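Local coordinates for citrate lyase subunit beta-like protein (Mycobacterium tuberculosis H37Rv, PDB 6CHU) that is a magnesium-dependent lyase of the HpcH/HpaI aldolase family, a bifunctional enzyme of itaconate dissimilation and leucine catabolism, at residues G17-P22 / A30-A35; R68-I73 / D114-V119; V96-A101 / I108-R113; A129-A134 / V138-G143. All coordinates share one frame; numbering follows the deposited sequence.

Contact 1. Residues G17-P22 / A30-A35; sequences GWLFCP and AKAAAA
Ala32 of the helix meets Leu19 and Cys21 of strand 17-22, and this alanine has the largest share of the contact of any one residue. Along the helix, Ala32 comes first: its methyl points at the strand and settles between the two side chains. CB of Ala32 lies 4.0 Å from Cys21 CB and 4.1 Å from Cys21 SG, so the methyl lies alongside the short thiol side chain. On the Leu19 side one branch does the touching. CD2 of Leu19 stands 4.1 Å from Ala32 CB and equally far from Ala32 O, which places this methyl against the side chain and the backbone of the same residue. With CG of Leu19 anti to the backbone N (chi1 173°), the branch reaches out toward the helix. Ala35, one turn further on, adds a looser approach, its CB 4.5 Å from Leu19 CD2.

The CA atoms of Cys21 and Ala32 are 6.7 Å apart, a close helix-to-strand spacing that the small alanine side chain permits. The segments belong to the beta-alpha-beta unit of strand 17-22, helix 29-35 and strand 38-42, and Ala32 also touches Val39 on the last of these.

No hydrogen bond links the two segments. All three principal residues are buried, so the chemistry is that of apolar groups at van der Waals distance, holding the helix against the outside of the barrel.

Contact 2. Residues R68-I73 / D114-V119; sequences RTVVRI and DVIALV. With ACT (acetate ion), chain E; ACT (acetate ion), chain F.
Arg72 reaches Leu118 through a side chain that starts with CG anti to the backbone N (chi1 -177°) and then bends at chi3 (73°), bringing NH1 toward the tip of the leucine. Leu118 CD2 lies 3.4 Å from Arg72 NH1, at the edge of the guanidinium and in its plane, so the methyl borders the flat group and does not lie on a face. The two side chains cross at a slant.

The outer NH1/NH2 edge meets two acetate ions, probably from the crystallisation liquor, while the leucine methyl borders the flank of NH1. Arg72 NH2 donates to OXT of the chain E acetate at 2.7 Å, nearly straight at 174°. NH1 donates to OXT of the chain F acetate at 2.9 Å along a more bent path. That oxygen is also 3.6 Å from Leu118 CD2, which places the leucine methyl beside both donor and acceptor. The geometry agrees with the role of Arg72 in substrate binding, and a magnesium ion lies about 4 Å from its side chain, measured between nearest atoms. A salt bridge from NE to Asp42 gives the guanidinium a further anchor.

Nearer the start of both strands, Val70 CG1 comes within 4.2 Å of Ile116 CD1 in one of the two deposited Val70 conformers, so this contact is less certain.

Strands 69-72 and 114-119 are not neighbours in the barrel. Strand 95-98 runs between them, and Arg72 also touches its Met97; strand 137-142 flanks the far side of 114-119, where Leu118 packs on Met141.

Contact 3. Residues V96-A101 / I108-R113; sequences VMLPKA and IELAPR. With EDO (1,2-ethanediol), chain G.
Leu110 aims its CD1 methyl into the angle between Val96 and Leu98, crossing both side chains obliquely. Val96 CG2 is 4.0 Å from Leu110 CD1, and Leu98 CD1 is at the same 4.0 Å from that methyl; Leu98 CB approaches equally closely. One branch of the leucine therefore bridges two residues on the same side of strand 95-98, while the intervening Met97 faces the opposite way.

Arg113 treats Val96 differently. Its aliphatic part passes over the other valine branch, with Arg113 CD 4.1 Å from Val96 CG1, and its chain is extended from CG to NE. The two valine methyls are thus divided between the leucine and the arginine. The guanidinium folds back on its own segment: Arg113 NH1 donates to Leu110 O at 3.0 Å, from a position 49° above the carbonyl plane. The same oxygen takes a second bond, from Arg113 N at 2.9 Å, so two donors grip the carbonyl of the third residue in the type I turn Ile108-Ala111. The peptide before Pro112, within this short loop, is cis.

On another side of the arginine, NE donates to O2 of an ethanediol at 3.0 Å. This molecule, probably from the crystallisation liquor, is also bonded to Tyr93 O and Thr91 O.

No hydrogen bond joins the two segments. Apolar contact seats the loop on the outer side of the strand, whereas NH1 of Arg113 ties back to the loop's own carbonyl, which is consistent with steadying its shape before strand 114-119 begins.

Contact 4. Residues A129-A134 / V138-G143; sequences AEIAAA and VGMMWG
Met140 has the largest buried area of the contact, and it earns this by folding its side chain against Ala132 and Ile131 of the helix. The methionine is bent at both chi2 (-75°) and chi3 (-71°), which lays the sulfur and the terminal methyl along the helix surface. SD of Met140 lies 3.7 Å from Ala132 CA and 3.8 Å from Ala132 CB, touching backbone and side chain alike. CG of Met140 adds an approach of 4.0 Å to Ala132 CB.

Ile131 takes the end of the chain. Its CG2 branch sits 3.9 Å from both Met140 SD and Met140 CE, and the two side chains cross at about a right angle. The nearest CA atoms, those of Ala132 and Met140, are 6.7 Å apart.

All three are buried where helix 128-133 packs on the outside of the TIM barrel, against strand 137-142, which follows it in the chain. Ile131 also packs on Ala117 of strand 114-119, and Met140 on Ala178 of helix 165-180, so both side chains also meet neighbouring elements of the fold.

With no hydrogen bond across the segments, the evidence is for purely apolar cohesion: the bent thioether fits against a small alanine and a branched isoleucine.

All four contacts belong to one closed parallel eight-stranded barrel, the TIM-barrel fold. Contact 1 comes first along the chain, contact 3 is nested within the loop closed by contact 2, and contact 4 follows. Contacts 2 and 3 are nearest, with centres 7 Å apart, because strand 95-98 lies between strands 69-72 and 114-119. Contact 4 joins through strand 137-142, next to 114-119; its centre is 11 Å from that of contact 2. Contacts 1 and 4, with centres about 23 Å apart, lie on opposite sides of the chain's centre, yet Phe20 still touches Met141 inside the barrel. Contacts 1, 3 and 4 pack helices or loops outside; contact 2 lines the interior beside the magnesium site.

Contact 1. Residues G17-P22 / A30-A35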
loop_
_atom_site.group_PDB
_atom_site.type_symbol
_atom_site.label_atom_id
_atom_site.label_comp_id
_atom_site.label_asym_id
_atom_site.label_seq_id
_atom_site.Cartn_x
_atom_site.Cartn_y
_atom_site.Cartn_z
ATOM N N GLY A 17 -19.089 13.899 12.215
ATOM C CA GLY A 17 -18.796 15.173 11.589
ATOM C C GLY A 17 -17.929 16.050 12.460
ATOM O O GLY A 17 -18.420 16.692 13.392
ATOM N N TRP A 18 -16.638 16.078 12.160
ATOM C CA TRP A 18 -15.674 16.895 12.877
ATOM C C TRP A 18 -15.350 18.131 12.050
ATOM O O TRP A 18 -15.299 18.076 10.818
ATOM C CB TRP A 18 -14.395 16.108 13.157
ATOM C CG TRP A 18 -14.558 15.005 14.158
ATOM C CD1 TRP A 18 -15.668 14.239 14.381
ATOM C CD2 TRP A 18 -13.552 14.533 15.057
ATOM N NE1 TRP A 18 -15.406 13.311 15.377
ATOM C CE2 TRP A 18 -14.118 13.485 15.811
ATOM C CE3 TRP A 18 -12.231 14.908 15.305
ATOM C CZ2 TRP A 18 -13.400 12.804 16.800
ATOM C CZ3 TRP A 18 -11.518 14.229 16.295
ATOM C CH2 TRP A 18 -12.108 13.192 17.021
ATOM N N LEU A 19 -15.115 19.248 12.733
ATOM C CA LEU A 19 -15.008 20.536 12.051
ATOM C C LEU A 19 -13.830 21.323 12.602
ATOM O O LEU A 19 -13.793 21.628 13.799
ATOM C CB LEU A 19 -16.308 21.330 12.199
ATOM C CG LEU A 19 -16.302 22.766 11.683
ATOM C CD1 LEU A 19 -15.983 22.787 10.196
ATOM C CD2 LEU A 19 -17.637 23.430 11.950
ATOM N N PHE A 20 -12.878 21.660 11.727
ATOM C CA PHE A 20 -11.833 22.611 12.087
ATOM C C PHE A 20 -12.431 23.996 12.309
ATOM O O PHE A 20 -13.255 24.470 11.522
ATOM C CB PHE A 20 -10.773 22.713 10.988
ATOM C CG PHE A 20 -9.729 21.640 11.026
ATOM C CD1 PHE A 20 -8.738 21.635 12.008
ATOM C CD2 PHE A 20 -9.701 20.660 10.043
ATOM C CE1 PHE A 20 -7.761 20.644 12.021
ATOM C CE2 PHE A 20 -8.738 19.668 10.053
ATOM C CZ PHE A 20 -7.758 19.657 11.044
ATOM N N CYS A 21 -11.985 24.655 13.377
ATOM C CA CYS A 21 -12.274 26.068 13.616
ATOM C C CYS A 21 -10.963 26.728 14.018
ATOM O O CYS A 21 -10.376 26.348 15.052
ATOM C CB CYS A 21 -13.340 26.240 14.702
ATOM S SG CYS A 21 -13.798 27.946 15.068
ATOM N N PRO A 22 -10.451 27.681 13.240
ATOM C CA PRO A 22 -9.232 28.400 13.653
ATOM C C PRO A 22 -9.411 29.033 15.027
ATOM O O PRO A 22 -10.398 29.728 15.286
ATOM C CB PRO A 22 -9.059 29.469 12.565
ATOM C CG PRO A 22 -9.868 28.981 11.405
ATOM C CD PRO A 22 -11.008 28.203 11.979
ATOM N N ALA A 30 -18.755 29.042 19.355
ATOM C CA ALA A 30 -20.083 28.531 19.686
ATOM C C ALA A 30 -20.795 28.010 18.445
ATOM O O ALA A 30 -21.451 26.962 18.490
ATOM C CB ALA A 30 -20.916 29.617 20.371
ATOM N N LYS A 31 -20.668 28.725 17.325
ATOM C CA LYS A 31 -21.314 28.290 16.092
ATOM C C LYS A 31 -20.728 26.974 15.607
ATOM O O LYS A 31 -21.457 26.099 15.126
ATOM C CB LYS A 31 -21.165 29.360 15.012
ATOM C CG LYS A 31 -21.915 30.650 15.285
ATOM C CD LYS A 31 -21.691 31.644 14.151
ATOM C CE LYS A 31 -22.502 32.919 14.349
ATOM N NZ LYS A 31 -23.962 32.632 14.444
ATOM N N ALA A 32 -19.406 26.824 15.716
ATOM C CA ALA A 32 -18.761 25.583 15.304
ATOM C C ALA A 32 -19.225 24.415 16.165
ATOM O O ALA A 32 -19.481 23.318 15.653
ATOM C CB ALA A 32 -17.240 25.737 15.373
ATOM N N ALA A 33 -19.350 24.635 17.478
ATOM C CA ALA A 33 -19.785 23.568 18.370
ATOM C C ALA A 33 -21.225 23.162 18.084
ATOM O O ALA A 33 -21.567 21.974 18.148
ATOM C CB ALA A 33 -19.628 24.003 19.827
ATOM N N ALA A 34 -22.084 24.135 17.774
ATOM C CA ALA A 34 -23.471 23.822 17.440
ATOM C C ALA A 34 -23.588 23.114 16.094
ATOM O O ALA A 34 -24.510 22.316 15.898
ATOM C CB ALA A 34 -24.309 25.101 17.445
ATOM N N ALA A 35 -22.672 23.380 15.159
ATOM C CA ALA A 35 -22.770 22.789 13.826
ATOM C C ALA A 35 -22.196 21.381 13.756
ATOM O O ALA A 35 -22.643 20.574 12.936
ATOM C CB ALA A 35 -22.053 23.667 12.800
#

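Contact 2. Residues R68-I73 / D114-V119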
loop_
_atom_site.group_PDB
_atom_site.type_symbol
_atom_site.label_atom_id
_atom_site.label_comp_id
_atom_site.label_asym_id
_atom_site.label_seq_id
_atom_site.Cartn_x
_atom_site.Cartn_y
_atom_site.Cartn_z
ATOM N N ARG A 68 -16.180 17.192 23.656
ATOM C CA ARG A 68 -16.483 17.245 22.231
ATOM C C ARG A 68 -15.550 18.188 21.484
ATOM O O ARG A 68 -15.897 18.651 20.390
ATOM C CB ARG A 68 -17.942 17.673 22.017
ATOM C CG ARG A 68 -18.957 16.661 22.503
ATOM C CD ARG A 68 -18.835 15.356 21.725
ATOM N NE ARG A 68 -19.939 14.441 22.004
ATOM C CZ ARG A 68 -19.867 13.411 22.841
ATOM N NH1 ARG A 68 -18.735 13.155 23.485
ATOM N NH2 ARG A 68 -20.925 12.633 23.034
ATOM N N THR A 69 -14.381 18.485 22.052
ATOM C CA THR A 69 -13.442 19.417 21.448
ATOM C C THR A 69 -12.029 18.869 21.567
ATOM O O THR A 69 -11.624 18.397 22.632
ATOM C CB THR A 69 -13.521 20.800 22.109
ATOM O OG1 THR A 69 -14.893 21.199 22.194
ATOM C CG2 THR A 69 -12.768 21.835 21.271
ATOM N N VAL A 70 -11.290 18.962 20.457
ATOM C CA VAL A 70 -9.897 18.549 20.296
ATOM C C VAL A 70 -9.098 19.767 19.840
ATOM O O VAL A 70 -9.626 20.637 19.143
ATOM C CB VAL A 70 -9.786 17.385 19.274
ATOM C CG1 VAL A 70 -8.331 17.066 18.918
ATOM C CG2 VAL A 70 -10.494 16.146 19.804
ATOM N N VAL A 71 -7.828 19.849 20.240
ATOM C CA VAL A 71 -6.987 20.993 19.887
ATOM C C VAL A 71 -5.874 20.511 18.968
ATOM O O VAL A 71 -5.084 19.640 19.352
ATOM C CB VAL A 71 -6.413 21.686 21.136
ATOM C CG1 VAL A 71 -5.548 22.882 20.743
ATOM C CG2 VAL A 71 -7.549 22.140 22.074
ATOM N N ARG A 72 -5.808 21.064 17.751
ATOM C CA ARG A 72 -4.671 20.779 16.882
ATOM C C ARG A 72 -3.518 21.702 17.247
ATOM O O ARG A 72 -3.629 22.931 17.136
ATOM C CB ARG A 72 -5.007 20.911 15.395
ATOM C CG ARG A 72 -3.769 20.528 14.542
ATOM C CD ARG A 72 -4.073 20.227 13.074
ATOM N NE ARG A 72 -4.379 21.428 12.296
ATOM C CZ ARG A 72 -4.425 21.442 10.962
ATOM N NH1 ARG A 72 -4.175 20.323 10.292
ATOM N NH2 ARG A 72 -4.717 22.561 10.299
ATOM N N ILE A 73 -2.424 21.104 17.722
ATOM C CA ILE A 73 -1.224 21.844 18.084
ATOM C C ILE A 73 -0.296 21.883 16.879
ATOM O O ILE A 73 -0.646 21.404 15.800
ATOM C CB ILE A 73 -0.533 21.219 19.314
ATOM C CG1 ILE A 73 -0.068 19.791 19.009
ATOM C CG2 ILE A 73 -1.484 21.239 20.519
ATOM C CD1 ILE A 73 0.572 19.051 20.226
ATOM N N ASP A 114 -4.133 12.548 25.368
ATOM C CA ASP A 114 -4.574 11.690 24.273
ATOM C C ASP A 114 -4.235 12.367 22.953
ATOM O O ASP A 114 -4.339 13.591 22.829
ATOM C CB ASP A 114 -6.082 11.422 24.352
ATOM C CG ASP A 114 -6.459 10.425 25.456
ATOM O OD1 ASP A 114 -5.561 9.820 26.092
ATOM O OD2 ASP A 114 -7.673 10.246 25.684
ATOM N N VAL A 115 -3.823 11.575 21.958
ATOM C CA VAL A 115 -3.278 12.120 20.717
ATOM C C VAL A 115 -4.008 11.547 19.512
ATOM O O VAL A 115 -4.131 10.325 19.377
ATOM C CB VAL A 115 -1.767 11.847 20.597
ATOM C CG1 VAL A 115 -1.215 12.432 19.285
ATOM C CG2 VAL A 115 -1.032 12.434 21.803
ATOM N N ILE A 116 -4.467 12.430 18.628
ATOM C CA ILE A 116 -4.866 12.054 17.276
ATOM C C ILE A 116 -3.705 12.424 16.368
ATOM O O ILE A 116 -3.388 13.605 16.202
ATOM C CB ILE A 116 -6.166 12.755 16.858
ATOM C CG1 ILE A 116 -7.271 12.361 17.840
ATOM C CG2 ILE A 116 -6.549 12.376 15.412
ATOM C CD1 ILE A 116 -8.573 13.099 17.667
ATOM N N ALA A 117 -3.048 11.419 15.795
ATOM C CA ALA A 117 -1.891 11.644 14.941
ATOM C C ALA A 117 -2.371 11.904 13.518
ATOM O O ALA A 117 -3.091 11.081 12.935
ATOM C CB ALA A 117 -0.950 10.440 14.983
ATOM N N LEU A 118 -1.990 13.054 12.976
ATOM C CA LEU A 118 -2.346 13.443 11.614
ATOM C C LEU A 118 -1.119 13.168 10.752
ATOM O O LEU A 118 -0.125 13.902 10.799
ATOM C CB LEU A 118 -2.788 14.904 11.567
ATOM C CG LEU A 118 -2.872 15.586 10.199
ATOM C CD1 LEU A 118 -3.783 14.812 9.250
ATOM C CD2 LEU A 118 -3.385 17.033 10.376
ATOM N N VAL A 119 -1.183 12.083 9.989
ATOM C CA VAL A 119 -0.108 11.682 9.089
ATOM C C VAL A 119 -0.302 12.392 7.751
ATOM O O VAL A 119 -1.339 12.238 7.095
ATOM C CB VAL A 119 -0.084 10.155 8.910
ATOM C CG1 VAL A 119 0.886 9.749 7.791
ATOM C CG2 VAL A 119 0.312 9.475 10.231
HETATM C C ACT E . -6.109 22.797 7.157
HETATM O O ACT E . -6.495 22.709 5.961
HETATM O OXT ACT E . -4.972 22.556 7.623
HETATM C CH3 ACT E . -7.201 23.270 8.186
HETATM C C ACT F . -4.769 18.634 7.137
HETATM O O ACT F . -4.737 17.788 6.199
HETATM O OXT ACT F . -3.808 19.303 7.628
HETATM C CH3 ACT F . -6.168 18.914 7.753
#

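Contact 3. Residues V96-A101 / I108-R113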
loop_
_atom_site.group_PDB
_atom_site.type_symbol
_atom_site.label_atom_id
_atom_site.label_comp_id
_atom_site.label_asym_id
_atom_site.label_seq_id
_atom_site.Cartn_x
_atom_site.Cartn_y
_atom_site.Cartn_z
ATOM N N VAL A 96 -5.209 16.145 21.949
ATOM C CA VAL A 96 -4.580 17.002 20.953
ATOM C C VAL A 96 -4.459 16.250 19.634
ATOM O O VAL A 96 -4.374 15.017 19.590
ATOM C CB VAL A 96 -3.196 17.516 21.408
ATOM C CG1 VAL A 96 -3.335 18.410 22.643
ATOM C CG2 VAL A 96 -2.241 16.344 21.675
ATOM N N MET A 97 -4.431 17.017 18.553
ATOM C CA MET A 97 -4.160 16.505 17.218
ATOM C C MET A 97 -2.763 16.962 16.829
ATOM O O MET A 97 -2.466 18.162 16.878
ATOM C CB MET A 97 -5.200 17.001 16.208
ATOM C CG MET A 97 -4.920 16.533 14.781
ATOM S SD MET A 97 -6.193 17.086 13.616
ATOM C CE MET A 97 -7.571 16.049 14.080
ATOM N N LEU A 98 -1.906 16.003 16.467
ATOM C CA LEU A 98 -0.512 16.273 16.149
ATOM C C LEU A 98 -0.320 16.283 14.638
ATOM O O LEU A 98 -0.392 15.215 14.011
ATOM C CB LEU A 98 0.388 15.216 16.783
ATOM C CG LEU A 98 1.873 15.317 16.398
ATOM C CD1 LEU A 98 2.510 16.546 16.988
ATOM C CD2 LEU A 98 2.627 14.039 16.813
ATOM N N PRO A 99 -0.068 17.429 14.015
ATOM C CA PRO A 99 0.146 17.451 12.564
ATOM C C PRO A 99 1.557 16.997 12.235
ATOM O O PRO A 99 2.463 17.018 13.076
ATOM C CB PRO A 99 -0.060 18.928 12.206
ATOM C CG PRO A 99 0.500 19.643 13.413
ATOM C CD PRO A 99 0.127 18.765 14.611
ATOM N N LYS A 100 1.738 16.610 10.972
ATOM C CA LYS A 100 3.014 16.083 10.492
ATOM C C LYS A 100 3.551 15.019 11.447
ATOM O O LYS A 100 4.753 14.950 11.722
ATOM C CB LYS A 100 4.050 17.200 10.286
ATOM C CG LYS A 100 3.815 18.086 9.028
ATOM C CD LYS A 100 2.736 19.160 9.264
ATOM C CE LYS A 100 2.474 19.975 7.988
ATOM N NZ LYS A 100 1.592 21.160 8.260
ATOM N N ALA A 101 2.656 14.182 11.967
ATOM C CA ALA A 101 3.090 13.144 12.899
ATOM C C ALA A 101 4.009 12.159 12.181
ATOM O O ALA A 101 3.636 11.586 11.152
ATOM C CB ALA A 101 1.880 12.415 13.492
ATOM N N ILE A 108 4.606 10.057 21.912
ATOM C CA ILE A 108 4.898 9.796 23.317
ATOM C C ILE A 108 5.275 11.076 24.050
ATOM O O ILE A 108 4.944 11.243 25.235
ATOM C CB ILE A 108 5.992 8.711 23.407
ATOM C CG1 ILE A 108 5.413 7.358 22.990
ATOM C CG2 ILE A 108 6.605 8.636 24.821
ATOM C CD1 ILE A 108 6.469 6.312 22.693
ATOM N N GLU A 109 5.941 12.018 23.369
ATOM C CA GLU A 109 6.320 13.223 24.102
ATOM C C GLU A 109 5.130 14.111 24.445
ATOM O O GLU A 109 5.308 15.104 25.160
ATOM C CB GLU A 109 7.384 14.016 23.334
ATOM C CG GLU A 109 6.962 14.575 21.998
ATOM C CD GLU A 109 8.100 15.303 21.297
ATOM O OE1 GLU A 109 7.908 15.776 20.152
ATOM O OE2 GLU A 109 9.194 15.389 21.891
ATOM N N LEU A 110 3.931 13.763 23.982
ATOM C CA LEU A 110 2.706 14.456 24.345
ATOM C C LEU A 110 1.957 13.794 25.499
ATOM O O LEU A 110 0.965 14.361 25.965
ATOM C CB LEU A 110 1.781 14.559 23.125
ATOM C CG LEU A 110 2.399 15.284 21.920
ATOM C CD1 LEU A 110 1.495 15.231 20.669
ATOM C CD2 LEU A 110 2.744 16.735 22.300
ATOM N N ALA A 111 2.379 12.611 25.946
ATOM C CA ALA A 111 1.818 12.031 27.156
ATOM C C ALA A 111 1.898 13.054 28.285
ATOM O O ALA A 111 2.879 13.809 28.364
ATOM C CB ALA A 111 2.570 10.756 27.549
ATOM N N PRO A 112 0.905 13.106 29.189
ATOM C CA PRO A 112 -0.230 12.186 29.358
ATOM C C PRO A 112 -1.475 12.556 28.546
ATOM O O PRO A 112 -2.559 12.076 28.871
ATOM C CB PRO A 112 -0.529 12.302 30.857
ATOM C CG PRO A 112 -0.209 13.740 31.167
ATOM C CD PRO A 112 0.922 14.149 30.232
ATOM N N ARG A 113 -1.330 13.383 27.514
ATOM C CA ARG A 113 -2.471 13.742 26.677
ATOM C C ARG A 113 -2.855 12.586 25.755
ATOM O O ARG A 113 -2.031 11.729 25.420
ATOM C CB ARG A 113 -2.151 14.988 25.846
ATOM C CG ARG A 113 -1.782 16.200 26.695
ATOM C CD ARG A 113 -1.063 17.281 25.870
ATOM N NE ARG A 113 -0.429 18.271 26.741
ATOM C CZ ARG A 113 0.828 18.183 27.172
ATOM N NH1 ARG A 113 1.594 17.161 26.803
ATOM N NH2 ARG A 113 1.329 19.123 27.959
HETATM C C1 EDO G . -3.926 20.403 30.104
HETATM O O1 EDO G . -5.358 20.428 30.019
HETATM C C2 EDO G . -3.354 20.076 28.731
HETATM O O2 EDO G . -1.966 19.761 28.863
#

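Contact 4. Residues A129-A134 / V138-G143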
loop_
_atom_site.group_PDB
_atom_site.type_symbol
_atom_site.label_atom_id
_atom_site.label_comp_id
_atom_site.label_asym_id
_atom_site.label_seq_id
_atom_site.Cartn_x
_atom_site.Cartn_y
_atom_site.Cartn_z
ATOM N N ALA A 129 2.220 2.402 11.418
ATOM C CA ALA A 129 1.911 1.382 12.419
ATOM C C ALA A 129 2.540 1.720 13.768
ATOM O O ALA A 129 1.916 1.538 14.823
ATOM C CB ALA A 129 2.386 0.006 11.945
ATOM N N GLU A 130 3.784 2.198 13.759
ATOM C CA GLU A 130 4.437 2.563 15.013
ATOM C C GLU A 130 3.738 3.748 15.671
ATOM O O GLU A 130 3.620 3.814 16.901
ATOM C CB GLU A 130 5.911 2.877 14.750
ATOM C CG GLU A 130 6.763 1.656 14.313
ATOM C CD GLU A 130 6.353 1.020 12.962
ATOM O OE1 GLU A 130 5.796 1.712 12.057
ATOM O OE2 GLU A 130 6.595 -0.203 12.811
ATOM N N ILE A 131 3.278 4.699 14.866
ATOM C CA ILE A 131 2.545 5.847 15.396
ATOM C C ILE A 131 1.215 5.403 16.000
ATOM O O ILE A 131 0.841 5.812 17.111
ATOM C CB ILE A 131 2.348 6.883 14.273
ATOM C CG1 ILE A 131 3.707 7.468 13.876
ATOM C CG2 ILE A 131 1.417 7.983 14.714
ATOM C CD1 ILE A 131 3.654 8.311 12.581
ATOM N N ALA A 132 0.478 4.552 15.281
ATOM C CA ALA A 132 -0.814 4.086 15.786
ATOM C C ALA A 132 -0.676 3.269 17.065
ATOM O O ALA A 132 -1.557 3.320 17.934
ATOM C CB ALA A 132 -1.530 3.259 14.712
ATOM N N ALA A 133 0.402 2.494 17.193
ATOM C CA ALA A 133 0.580 1.633 18.356
ATOM C C ALA A 133 1.038 2.390 19.597
ATOM O O ALA A 133 0.973 1.835 20.705
ATOM C CB ALA A 133 1.584 0.531 18.025
ATOM N N ALA A 134 1.513 3.626 19.440
ATOM C CA ALA A 134 2.011 4.401 20.577
ATOM C C ALA A 134 0.927 4.551 21.639
ATOM O O ALA A 134 -0.236 4.778 21.323
ATOM C CB ALA A 134 2.487 5.777 20.103
ATOM N N VAL A 138 -5.075 7.817 20.220
ATOM C CA VAL A 138 -6.476 7.412 20.205
ATOM C C VAL A 138 -7.089 7.490 18.817
ATOM O O VAL A 138 -8.203 6.976 18.623
ATOM C CB VAL A 138 -7.324 8.229 21.208
ATOM C CG1 VAL A 138 -6.813 8.017 22.638
ATOM C CG2 VAL A 138 -7.347 9.722 20.841
ATOM N N GLY A 139 -6.405 8.083 17.847
ATOM C CA GLY A 139 -6.917 8.155 16.489
ATOM C C GLY A 139 -5.814 8.446 15.502
ATOM O O GLY A 139 -4.756 8.980 15.860
ATOM N N MET A 140 -6.072 8.087 14.239
ATOM C CA MET A 140 -5.195 8.403 13.122
ATOM C C MET A 140 -5.999 9.165 12.082
ATOM O O MET A 140 -7.115 8.756 11.739
ATOM C CB MET A 140 -4.609 7.148 12.468
ATOM C CG MET A 140 -3.855 6.197 13.405
ATOM S SD MET A 140 -2.236 6.876 13.823
ATOM C CE MET A 140 -1.376 6.686 12.261
ATOM N N MET A 141 -5.426 10.252 11.590
ATOM C CA MET A 141 -5.960 11.019 10.475
ATOM C C MET A 141 -4.895 11.080 9.391
ATOM O O MET A 141 -3.705 10.869 9.650
ATOM C CB MET A 141 -6.358 12.437 10.933
ATOM C CG MET A 141 -7.124 13.254 9.912
ATOM S SD MET A 141 -7.446 14.882 10.616
ATOM C CE MET A 141 -7.970 15.736 9.129
ATOM N N TRP A 142 -5.308 11.389 8.164
ATOM C CA TRP A 142 -4.331 11.653 7.126
ATOM C C TRP A 142 -4.660 12.975 6.449
ATOM O O TRP A 142 -5.777 13.493 6.552
ATOM C CB TRP A 142 -4.247 10.500 6.109
ATOM C CG TRP A 142 -5.421 10.407 5.183
ATOM C CD1 TRP A 142 -6.691 10.020 5.494
ATOM C CD2 TRP A 142 -5.415 10.704 3.789
ATOM N NE1 TRP A 142 -7.489 10.059 4.368
ATOM C CE2 TRP A 142 -6.728 10.480 3.307
ATOM C CE3 TRP A 142 -4.427 11.132 2.896
ATOM C CZ2 TRP A 142 -7.082 10.683 1.977
ATOM C CZ3 TRP A 142 -4.774 11.325 1.562
ATOM C CH2 TRP A 142 -6.095 11.097 1.114
ATOM N N GLY A 143 -3.646 13.558 5.810
ATOM C CA GLY A 143 -3.825 14.842 5.149
ATOM C C GLY A 143 -3.212 14.865 3.764
ATOM O O GLY A 143 -1.989 14.769 3.624
#